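Local coordinates for protein probable fimbrial chaperone YadV (Escherichia coli K-12, PDB 5GHU) that probably acts as a periplasmic chaperone that helps fimbrial subunits fold and hands them on for fimbria assembly, at residues A[25-31]-A[60-66]; A[85-91]-A[117-123]. All coordinates share one frame; numbering follows the deposited sequence.

In the fold
Both contacts lie in the N-terminal immunoglobulin-like domain of this two-domain chaperone and reach the same sheet. Interaction 1 comes first along the chain and closes before interaction 2 opens. It joins the loop between strands 19-25 and 31-38 to the end of strand 53-62 and the turn after it. Interaction 2 pairs strands 86-95 and 114-123. Strand 31-38 lies between strands 53-62 and 86-95 and so links the two. Their centres are about 25 Å apart, and their nearest atoms are about 9 Å apart, without touching. Interaction 1 therefore closes an outer end of the domain, while interaction 2 lies near the centre of the molecule, where the second domain approaches.

Interaction 1 (A[25-31]-A[60-66]); sequences NKGNNPL and SRIDAKR
Leu31 and Ile62 form an antiparallel hydrogen-bonded pair, and the backbones meet again where Asn25 N donates to Arg66 O (2.8 Å) and Lys65 N to Asn25 O. Asn25 carries much of the side-chain contact. With CG anti to the backbone N (chi1 -177°), its amide reaches into the loop. Asn25 ND2 donates to Ile62 O at 2.9 Å. That oxygen lies in the amide plane of Asn25, but ND2 stands above the carbonyl plane of Ile62. Leu31 N reaches the same oxygen from the opposite face, so two donors grip it. Asn25 OD1 accepts from Gly27 N at 2.9 Å, which makes an Asx turn. The amide is thus tied at both ends. In the immunoglobulin-like domain, this connects the loop between strands 19-25 and 31-38 to the type II turn Asp63 to Arg66, which leads into strand 67-74. Replacing Asn25 by an alanine is likely to leave Gly27 N without this acceptor and Ile62 O with one donor fewer, so that the loop could shift. Ile62 CG2 packs on Asn25 CB at 3.6 Å. Lys65 bends at chi2 (-65°) and runs back along the loop, where Lys65 NZ donates to Lys26 O (2.8 Å) from above the carbonyl plane. Ala64 CB sits 3.4 Å from Gly27 O, a buried oxygen with no polar partner.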
loop_
_atom_site.group_PDB
_atom_site.type_symbol
_atom_site.label_atom_id
_atom_site.label_comp_id
_atom_site.label_asym_id
_atom_site.label_seq_id
_atom_site.Cartn_x
_atom_site.Cartn_y
_atom_site.Cartn_z
ATOM N N ASN A 25 -21.054 4.395 5.333
ATOM C CA ASN A 25 -21.804 4.893 4.179
ATOM C C ASN A 25 -22.088 6.374 4.382
ATOM O O ASN A 25 -22.975 6.742 5.144
ATOM C CB ASN A 25 -23.089 4.095 3.997
ATOM C CG ASN A 25 -23.875 4.517 2.760
ATOM O OD1 ASN A 25 -23.523 5.503 2.099
ATOM N ND2 ASN A 25 -24.963 3.797 2.465
ATOM N N LYS A 26 -21.312 7.223 3.722
ATOM C CA LYS A 26 -21.453 8.673 3.848
ATOM C C LYS A 26 -22.555 9.217 2.946
ATOM O O LYS A 26 -22.843 10.409 2.991
ATOM C CB LYS A 26 -20.139 9.383 3.506
ATOM C CG LYS A 26 -18.930 8.946 4.332
ATOM C CD LYS A 26 -19.077 9.291 5.812
ATOM C CE LYS A 26 -19.061 10.804 6.041
ATOM N NZ LYS A 26 -19.318 11.205 7.462
ATOM N N GLY A 27 -23.156 8.353 2.121
ATOM C CA GLY A 27 -24.131 8.767 1.119
ATOM C C GLY A 27 -25.540 8.879 1.665
ATOM O O GLY A 27 -25.752 8.703 2.863
ATOM N N ASN A 28 -26.518 9.147 0.798
ATOM C CA ASN A 28 -27.894 9.332 1.276
ATOM C C ASN A 28 -28.822 8.139 1.064
ATOM O O ASN A 28 -29.946 8.124 1.551
ATOM C CB ASN A 28 -28.502 10.559 0.617
ATOM C CG ASN A 28 -27.696 11.801 0.881
ATOM O OD1 ASN A 28 -27.175 12.420 -0.047
ATOM N ND2 ASN A 28 -27.563 12.165 2.151
ATOM N N ASN A 29 -28.337 7.138 0.349
ATOM C CA ASN A 29 -29.092 5.932 0.093
ATOM C C ASN A 29 -28.367 4.707 0.624
ATOM O O ASN A 29 -27.146 4.734 0.781
ATOM C CB ASN A 29 -29.339 5.798 -1.406
ATOM C CG ASN A 29 -29.899 7.073 -2.010
ATOM O OD1 ASN A 29 -30.902 7.612 -1.530
ATOM N ND2 ASN A 29 -29.241 7.573 -3.053
ATOM N N PRO A 30 -29.082 3.650 0.903
ATOM C CA PRO A 30 -28.447 2.444 1.385
ATOM C C PRO A 30 -27.721 1.792 0.263
ATOM O O PRO A 30 -28.067 2.033 -0.863
ATOM C CB PRO A 30 -29.601 1.565 1.783
ATOM C CG PRO A 30 -30.749 2.086 1.049
ATOM C CD PRO A 30 -30.535 3.533 0.878
ATOM N N LEU A 31 -26.734 0.980 0.579
ATOM C CA LEU A 31 -25.974 0.278 -0.464
ATOM C C LEU A 31 -25.734 -1.182 -0.084
ATOM O O LEU A 31 -25.625 -1.503 1.097
ATOM C CB LEU A 31 -24.624 0.967 -0.699
ATOM C CG LEU A 31 -24.526 2.331 -1.389
ATOM C CD1 LEU A 31 -25.590 3.247 -0.939
ATOM C CD2 LEU A 31 -23.183 2.993 -1.117
ATOM N N SER A 60 -22.781 -7.010 2.866
ATOM C CA SER A 60 -23.672 -6.392 3.826
ATOM C C SER A 60 -24.487 -5.280 3.198
ATOM O O SER A 60 -24.123 -4.739 2.152
ATOM C CB SER A 60 -22.881 -5.862 5.033
ATOM O OG SER A 60 -21.657 -5.304 4.649
ATOM N N ARG A 61 -25.633 -4.987 3.820
ATOM C CA ARG A 61 -26.407 -3.805 3.500
ATOM C C ARG A 61 -26.066 -2.721 4.517
ATOM O O ARG A 61 -26.297 -2.908 5.711
ATOM C CB ARG A 61 -27.917 -4.113 3.520
ATOM C CG ARG A 61 -28.794 -2.942 3.151
ATOM C CD ARG A 61 -30.223 -3.384 2.776
ATOM N NE ARG A 61 -30.727 -4.487 3.598
ATOM C CZ ARG A 61 -30.864 -5.744 3.169
ATOM N NH1 ARG A 61 -30.539 -6.063 1.922
ATOM N NH2 ARG A 61 -31.331 -6.684 3.984
ATOM N N ILE A 62 -25.533 -1.600 4.040
ATOM C CA ILE A 62 -25.156 -0.476 4.899
ATOM C C ILE A 62 -26.066 0.705 4.603
ATOM O O ILE A 62 -26.030 1.261 3.499
ATOM C CB ILE A 62 -23.719 -0.053 4.685
ATOM C CG1 ILE A 62 -22.781 -1.267 4.695
ATOM C CG2 ILE A 62 -23.334 0.953 5.792
ATOM C CD1 ILE A 62 -21.264 -0.933 4.502
ATOM N N ASP A 63 -26.897 1.083 5.573
ATOM C CA ASP A 63 -27.843 2.178 5.364
ATOM C C ASP A 63 -27.117 3.494 5.293
ATOM O O ASP A 63 -25.958 3.583 5.703
ATOM C CB ASP A 63 -28.860 2.226 6.487
ATOM C CG ASP A 63 -29.999 1.288 6.252
ATOM O OD1 ASP A 63 -30.261 0.996 5.073
ATOM O OD2 ASP A 63 -30.612 0.828 7.232
ATOM N N ALA A 64 -27.778 4.495 4.734
ATOM C CA ALA A 64 -27.221 5.835 4.685
ATOM C C ALA A 64 -26.774 6.258 6.080
ATOM O O ALA A 64 -27.516 6.090 7.058
ATOM C CB ALA A 64 -28.242 6.820 4.148
ATOM N N LYS A 65 -25.565 6.803 6.163
ATOM C CA LYS A 65 -25.054 7.374 7.404
ATOM C C LYS A 65 -24.893 6.317 8.482
ATOM O O LYS A 65 -24.842 6.631 9.663
ATOM C CB LYS A 65 -25.978 8.488 7.906
ATOM C CG LYS A 65 -26.369 9.485 6.837
ATOM C CD LYS A 65 -25.179 10.283 6.307
ATOM C CE LYS A 65 -25.622 11.108 5.090
ATOM N NZ LYS A 65 -24.513 11.940 4.556
ATOM N N ARG A 66 -24.831 5.059 8.083
ATOM C CA ARG A 66 -24.503 3.997 9.029
ATOM C C ARG A 66 -23.236 3.280 8.579
ATOM O O ARG A 66 -22.651 3.634 7.562
ATOM C CB ARG A 66 -25.659 3.022 9.163
ATOM C CG ARG A 66 -26.937 3.684 9.702
ATOM C CD ARG A 66 -26.590 4.094 11.112
ATOM N NE ARG A 66 -26.757 2.942 11.987
ATOM C CZ ARG A 66 -27.933 2.616 12.534
ATOM N NH1 ARG A 66 -29.000 3.366 12.295
ATOM N NH2 ARG A 66 -28.044 1.549 13.314
#

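Interaction 2 (A[85-91]-A[117-123]); sequences ESVFWFN and RIKLFYR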
loop_
_atom_site.group_PDB
_atom_site.type_symbol
_atom_site.label_atom_id
_atom_site.label_comp_id
_atom_site.label_asym_id
_atom_site.label_seq_id
_atom_site.Cartn_x
_atom_site.Cartn_y
_atom_site.Cartn_z
ATOM N N GLU A 85 7.320 -9.357 5.225
ATOM C CA GLU A 85 5.913 -9.015 5.011
ATOM C C GLU A 85 5.399 -9.585 3.698
ATOM O O GLU A 85 6.157 -9.845 2.721
ATOM C CB GLU A 85 5.756 -7.499 4.934
ATOM C CG GLU A 85 5.955 -6.810 6.302
ATOM C CD GLU A 85 5.586 -5.334 6.188
ATOM O OE1 GLU A 85 5.815 -4.641 5.136
ATOM O OE2 GLU A 85 5.030 -4.848 7.193
ATOM N N SER A 86 4.076 -9.808 3.695
ATOM C CA SER A 86 3.333 -10.151 2.452
ATOM C C SER A 86 2.242 -9.119 2.267
ATOM O O SER A 86 1.623 -8.703 3.219
ATOM C CB SER A 86 2.683 -11.542 2.545
ATOM O OG SER A 86 3.656 -12.550 2.531
ATOM N N VAL A 87 1.951 -8.724 1.042
ATOM C CA VAL A 87 0.941 -7.716 0.812
ATOM C C VAL A 87 -0.254 -8.311 0.055
ATOM O O VAL A 87 -0.130 -9.189 -0.844
ATOM C CB VAL A 87 1.499 -6.482 0.018
ATOM C CG1 VAL A 87 1.838 -6.853 -1.469
ATOM C CG2 VAL A 87 0.526 -5.295 0.094
ATOM N N PHE A 88 -1.422 -7.810 0.465
ATOM C CA PHE A 88 -2.711 -8.161 -0.146
ATOM C C PHE A 88 -3.524 -6.919 -0.352
ATOM O O PHE A 88 -3.159 -5.825 0.119
ATOM C CB PHE A 88 -3.473 -9.192 0.726
ATOM C CG PHE A 88 -2.681 -10.421 0.954
ATOM C CD1 PHE A 88 -1.758 -10.499 1.992
ATOM C CD2 PHE A 88 -2.815 -11.495 0.105
ATOM C CE1 PHE A 88 -0.994 -11.635 2.142
ATOM C CE2 PHE A 88 -2.021 -12.635 0.275
ATOM C CZ PHE A 88 -1.117 -12.668 1.323
ATOM N N TRP A 89 -4.607 -7.088 -1.109
ATOM C CA TRP A 89 -5.547 -6.000 -1.315
ATOM C C TRP A 89 -6.898 -6.248 -0.683
ATOM O O TRP A 89 -7.529 -7.262 -0.927
ATOM C CB TRP A 89 -5.706 -5.757 -2.815
ATOM C CG TRP A 89 -4.429 -5.146 -3.292
ATOM C CD1 TRP A 89 -3.274 -5.801 -3.646
ATOM C CD2 TRP A 89 -4.142 -3.754 -3.373
ATOM N NE1 TRP A 89 -2.303 -4.895 -3.969
ATOM C CE2 TRP A 89 -2.813 -3.628 -3.818
ATOM C CE3 TRP A 89 -4.877 -2.603 -3.119
ATOM C CZ2 TRP A 89 -2.225 -2.395 -4.038
ATOM C CZ3 TRP A 89 -4.295 -1.389 -3.338
ATOM C CH2 TRP A 89 -2.987 -1.289 -3.796
ATOM N N PHE A 90 -7.298 -5.308 0.156
ATOM C CA PHE A 90 -8.648 -5.314 0.721
ATOM C C PHE A 90 -9.573 -4.513 -0.190
ATOM O O PHE A 90 -9.356 -3.317 -0.391
ATOM C CB PHE A 90 -8.639 -4.711 2.149
ATOM C CG PHE A 90 -10.015 -4.639 2.769
ATOM C CD1 PHE A 90 -10.744 -5.790 2.971
ATOM C CD2 PHE A 90 -10.624 -3.423 3.017
ATOM C CE1 PHE A 90 -12.029 -5.772 3.488
ATOM C CE2 PHE A 90 -11.904 -3.384 3.537
ATOM C CZ PHE A 90 -12.622 -4.570 3.753
ATOM N N ASN A 91 -10.592 -5.188 -0.728
ATOM C CA ASN A 91 -11.518 -4.596 -1.685
ATOM C C ASN A 91 -12.877 -4.360 -1.119
ATOM O O ASN A 91 -13.404 -5.227 -0.418
ATOM C CB ASN A 91 -11.725 -5.526 -2.890
ATOM C CG ASN A 91 -10.448 -5.773 -3.676
ATOM O OD1 ASN A 91 -10.272 -5.206 -4.734
ATOM N ND2 ASN A 91 -9.570 -6.621 -3.167
ATOM N N ARG A 117 -9.949 -0.110 -3.238
ATOM C CA ARG A 117 -9.028 -1.107 -2.670
ATOM C C ARG A 117 -8.005 -0.379 -1.813
ATOM O O ARG A 117 -7.545 0.684 -2.213
ATOM C CB ARG A 117 -8.258 -1.876 -3.753
ATOM C CG ARG A 117 -9.061 -2.630 -4.777
ATOM C CD ARG A 117 -8.126 -3.350 -5.745
ATOM N NE ARG A 117 -6.962 -2.529 -6.053
ATOM C CZ ARG A 117 -5.899 -2.961 -6.727
ATOM N NH1 ARG A 117 -5.856 -4.213 -7.162
ATOM N NH2 ARG A 117 -4.877 -2.144 -6.954
ATOM N N ILE A 118 -7.603 -0.975 -0.685
ATOM C CA ILE A 118 -6.439 -0.514 0.092
ATOM C C ILE A 118 -5.548 -1.691 0.395
ATOM O O ILE A 118 -5.971 -2.838 0.312
ATOM C CB ILE A 118 -6.809 0.149 1.452
ATOM C CG1 ILE A 118 -7.514 -0.838 2.382
ATOM C CG2 ILE A 118 -7.615 1.420 1.242
ATOM C CD1 ILE A 118 -7.824 -0.232 3.757
ATOM N N LYS A 119 -4.284 -1.421 0.689
ATOM C CA LYS A 119 -3.326 -2.502 0.971
ATOM C C LYS A 119 -3.495 -3.066 2.372
ATOM O O LYS A 119 -3.733 -2.325 3.346
ATOM C CB LYS A 119 -1.896 -1.987 0.848
ATOM C CG LYS A 119 -1.552 -1.597 -0.591
ATOM C CD LYS A 119 -0.206 -0.792 -0.569
ATOM C CE LYS A 119 0.131 -0.092 -1.892
ATOM N NZ LYS A 119 1.284 0.872 -1.703
ATOM N N LEU A 120 -3.318 -4.378 2.449
ATOM C CA LEU A 120 -3.187 -5.061 3.753
ATOM C C LEU A 120 -1.778 -5.643 3.814
ATOM O O LEU A 120 -1.340 -6.356 2.908
ATOM C CB LEU A 120 -4.234 -6.167 3.912
ATOM C CG LEU A 120 -4.065 -6.944 5.236
ATOM C CD1 LEU A 120 -5.469 -7.382 5.760
ATOM C CD2 LEU A 120 -3.176 -8.168 5.051
ATOM N N PHE A 121 -1.026 -5.310 4.858
ATOM C CA PHE A 121 0.312 -5.875 5.005
ATOM C C PHE A 121 0.272 -6.908 6.086
ATOM O O PHE A 121 -0.021 -6.567 7.262
ATOM C CB PHE A 121 1.355 -4.781 5.366
ATOM C CG PHE A 121 1.493 -3.723 4.303
ATOM C CD1 PHE A 121 2.304 -3.941 3.234
ATOM C CD2 PHE A 121 0.795 -2.506 4.380
ATOM C CE1 PHE A 121 2.465 -2.958 2.230
ATOM C CE2 PHE A 121 0.910 -1.527 3.324
ATOM C CZ PHE A 121 1.758 -1.752 2.278
ATOM N N TYR A 122 0.557 -8.150 5.703
ATOM C CA TYR A 122 0.683 -9.239 6.676
ATOM C C TYR A 122 2.112 -9.220 7.224
ATOM O O TYR A 122 3.085 -9.347 6.454
ATOM C CB TYR A 122 0.347 -10.582 6.006
ATOM C CG TYR A 122 0.409 -11.707 7.017
ATOM C CD1 TYR A 122 -0.671 -11.976 7.836
ATOM C CD2 TYR A 122 1.538 -12.512 7.095
ATOM C CE1 TYR A 122 -0.621 -13.055 8.735
ATOM C CE2 TYR A 122 1.581 -13.602 7.958
ATOM C CZ TYR A 122 0.520 -13.840 8.780
ATOM O OH TYR A 122 0.573 -14.933 9.658
ATOM N N ARG A 123 2.251 -9.025 8.563
ATOM C CA ARG A 123 3.550 -8.790 9.165
ATOM C C ARG A 123 3.832 -9.894 10.191
ATOM O O ARG A 123 3.290 -9.882 11.297
ATOM C CB ARG A 123 3.591 -7.419 9.847
ATOM C CG ARG A 123 4.972 -7.108 10.409
ATOM C CD ARG A 123 4.990 -5.719 11.064
ATOM N NE ARG A 123 4.863 -4.779 9.932
ATOM C CZ ARG A 123 4.408 -3.544 10.092
ATOM N NH1 ARG A 123 4.131 -3.073 11.317
ATOM N NH2 ARG A 123 4.247 -2.757 9.028
#
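Strands 86-95 and 114-123 are the last two strands of the N-terminal immunoglobulin-like domain, and here they run antiparallel. Ser86 with Tyr122, Phe88 with Leu120 and Phe90 with Ile118 are hydrogen-bonded pairs, each with two backbone bonds. Their side chains share one face of the sheet. Phe88 CD1 meets Leu120 CD2 at 4.1 Å, and Tyr122 CB lies at the edge of the Phe88 ring. Ile118 CG1 comes to the edge of the Phe90 ring, 4.0 Å from Phe90 CB. Leu72 of strand 67-74 touches both Phe90 and Leu120.

The other face carries Val87, Trp89, Arg117, Lys119 and Phe121. The Trp89 ring is clamped from two sides. The Arg117 guanidinium lies flat over one face, with planes 19° apart and Arg117 CZ 4.0 Å from the centre of the six-membered ring of Trp89, a cation-pi stack. Over the opposite face, Lys119 CG makes a CH-pi contact 3.7 Å from that centre. Lys119 keeps CG beside its backbone N (chi1 -66°) and stays extended beyond it, which carries CE along the ring as well. Its NZ makes a weak hydrogen bond to Ser162 OG. Further along, Val87 CG2 packs on Phe121 CE1 at 3.7 Å.

At the end of the pair, Arg123 grips Glu85 side-on. In this salt bridge Arg123 NE (2.7 Å) and Arg123 NH2 (2.9 Å) both donate to Glu85 OE2. The two flat groups are nearly coplanar, at 17°. Arg123 NH2 also bridges to Asp211 of the second domain, while Glu85 OE1 accepts from Tyr160 N. This linked set of charges between the two domains is consistent with the interdomain salt-bridge network characteristic of periplasmic pilus chaperones such as PapD.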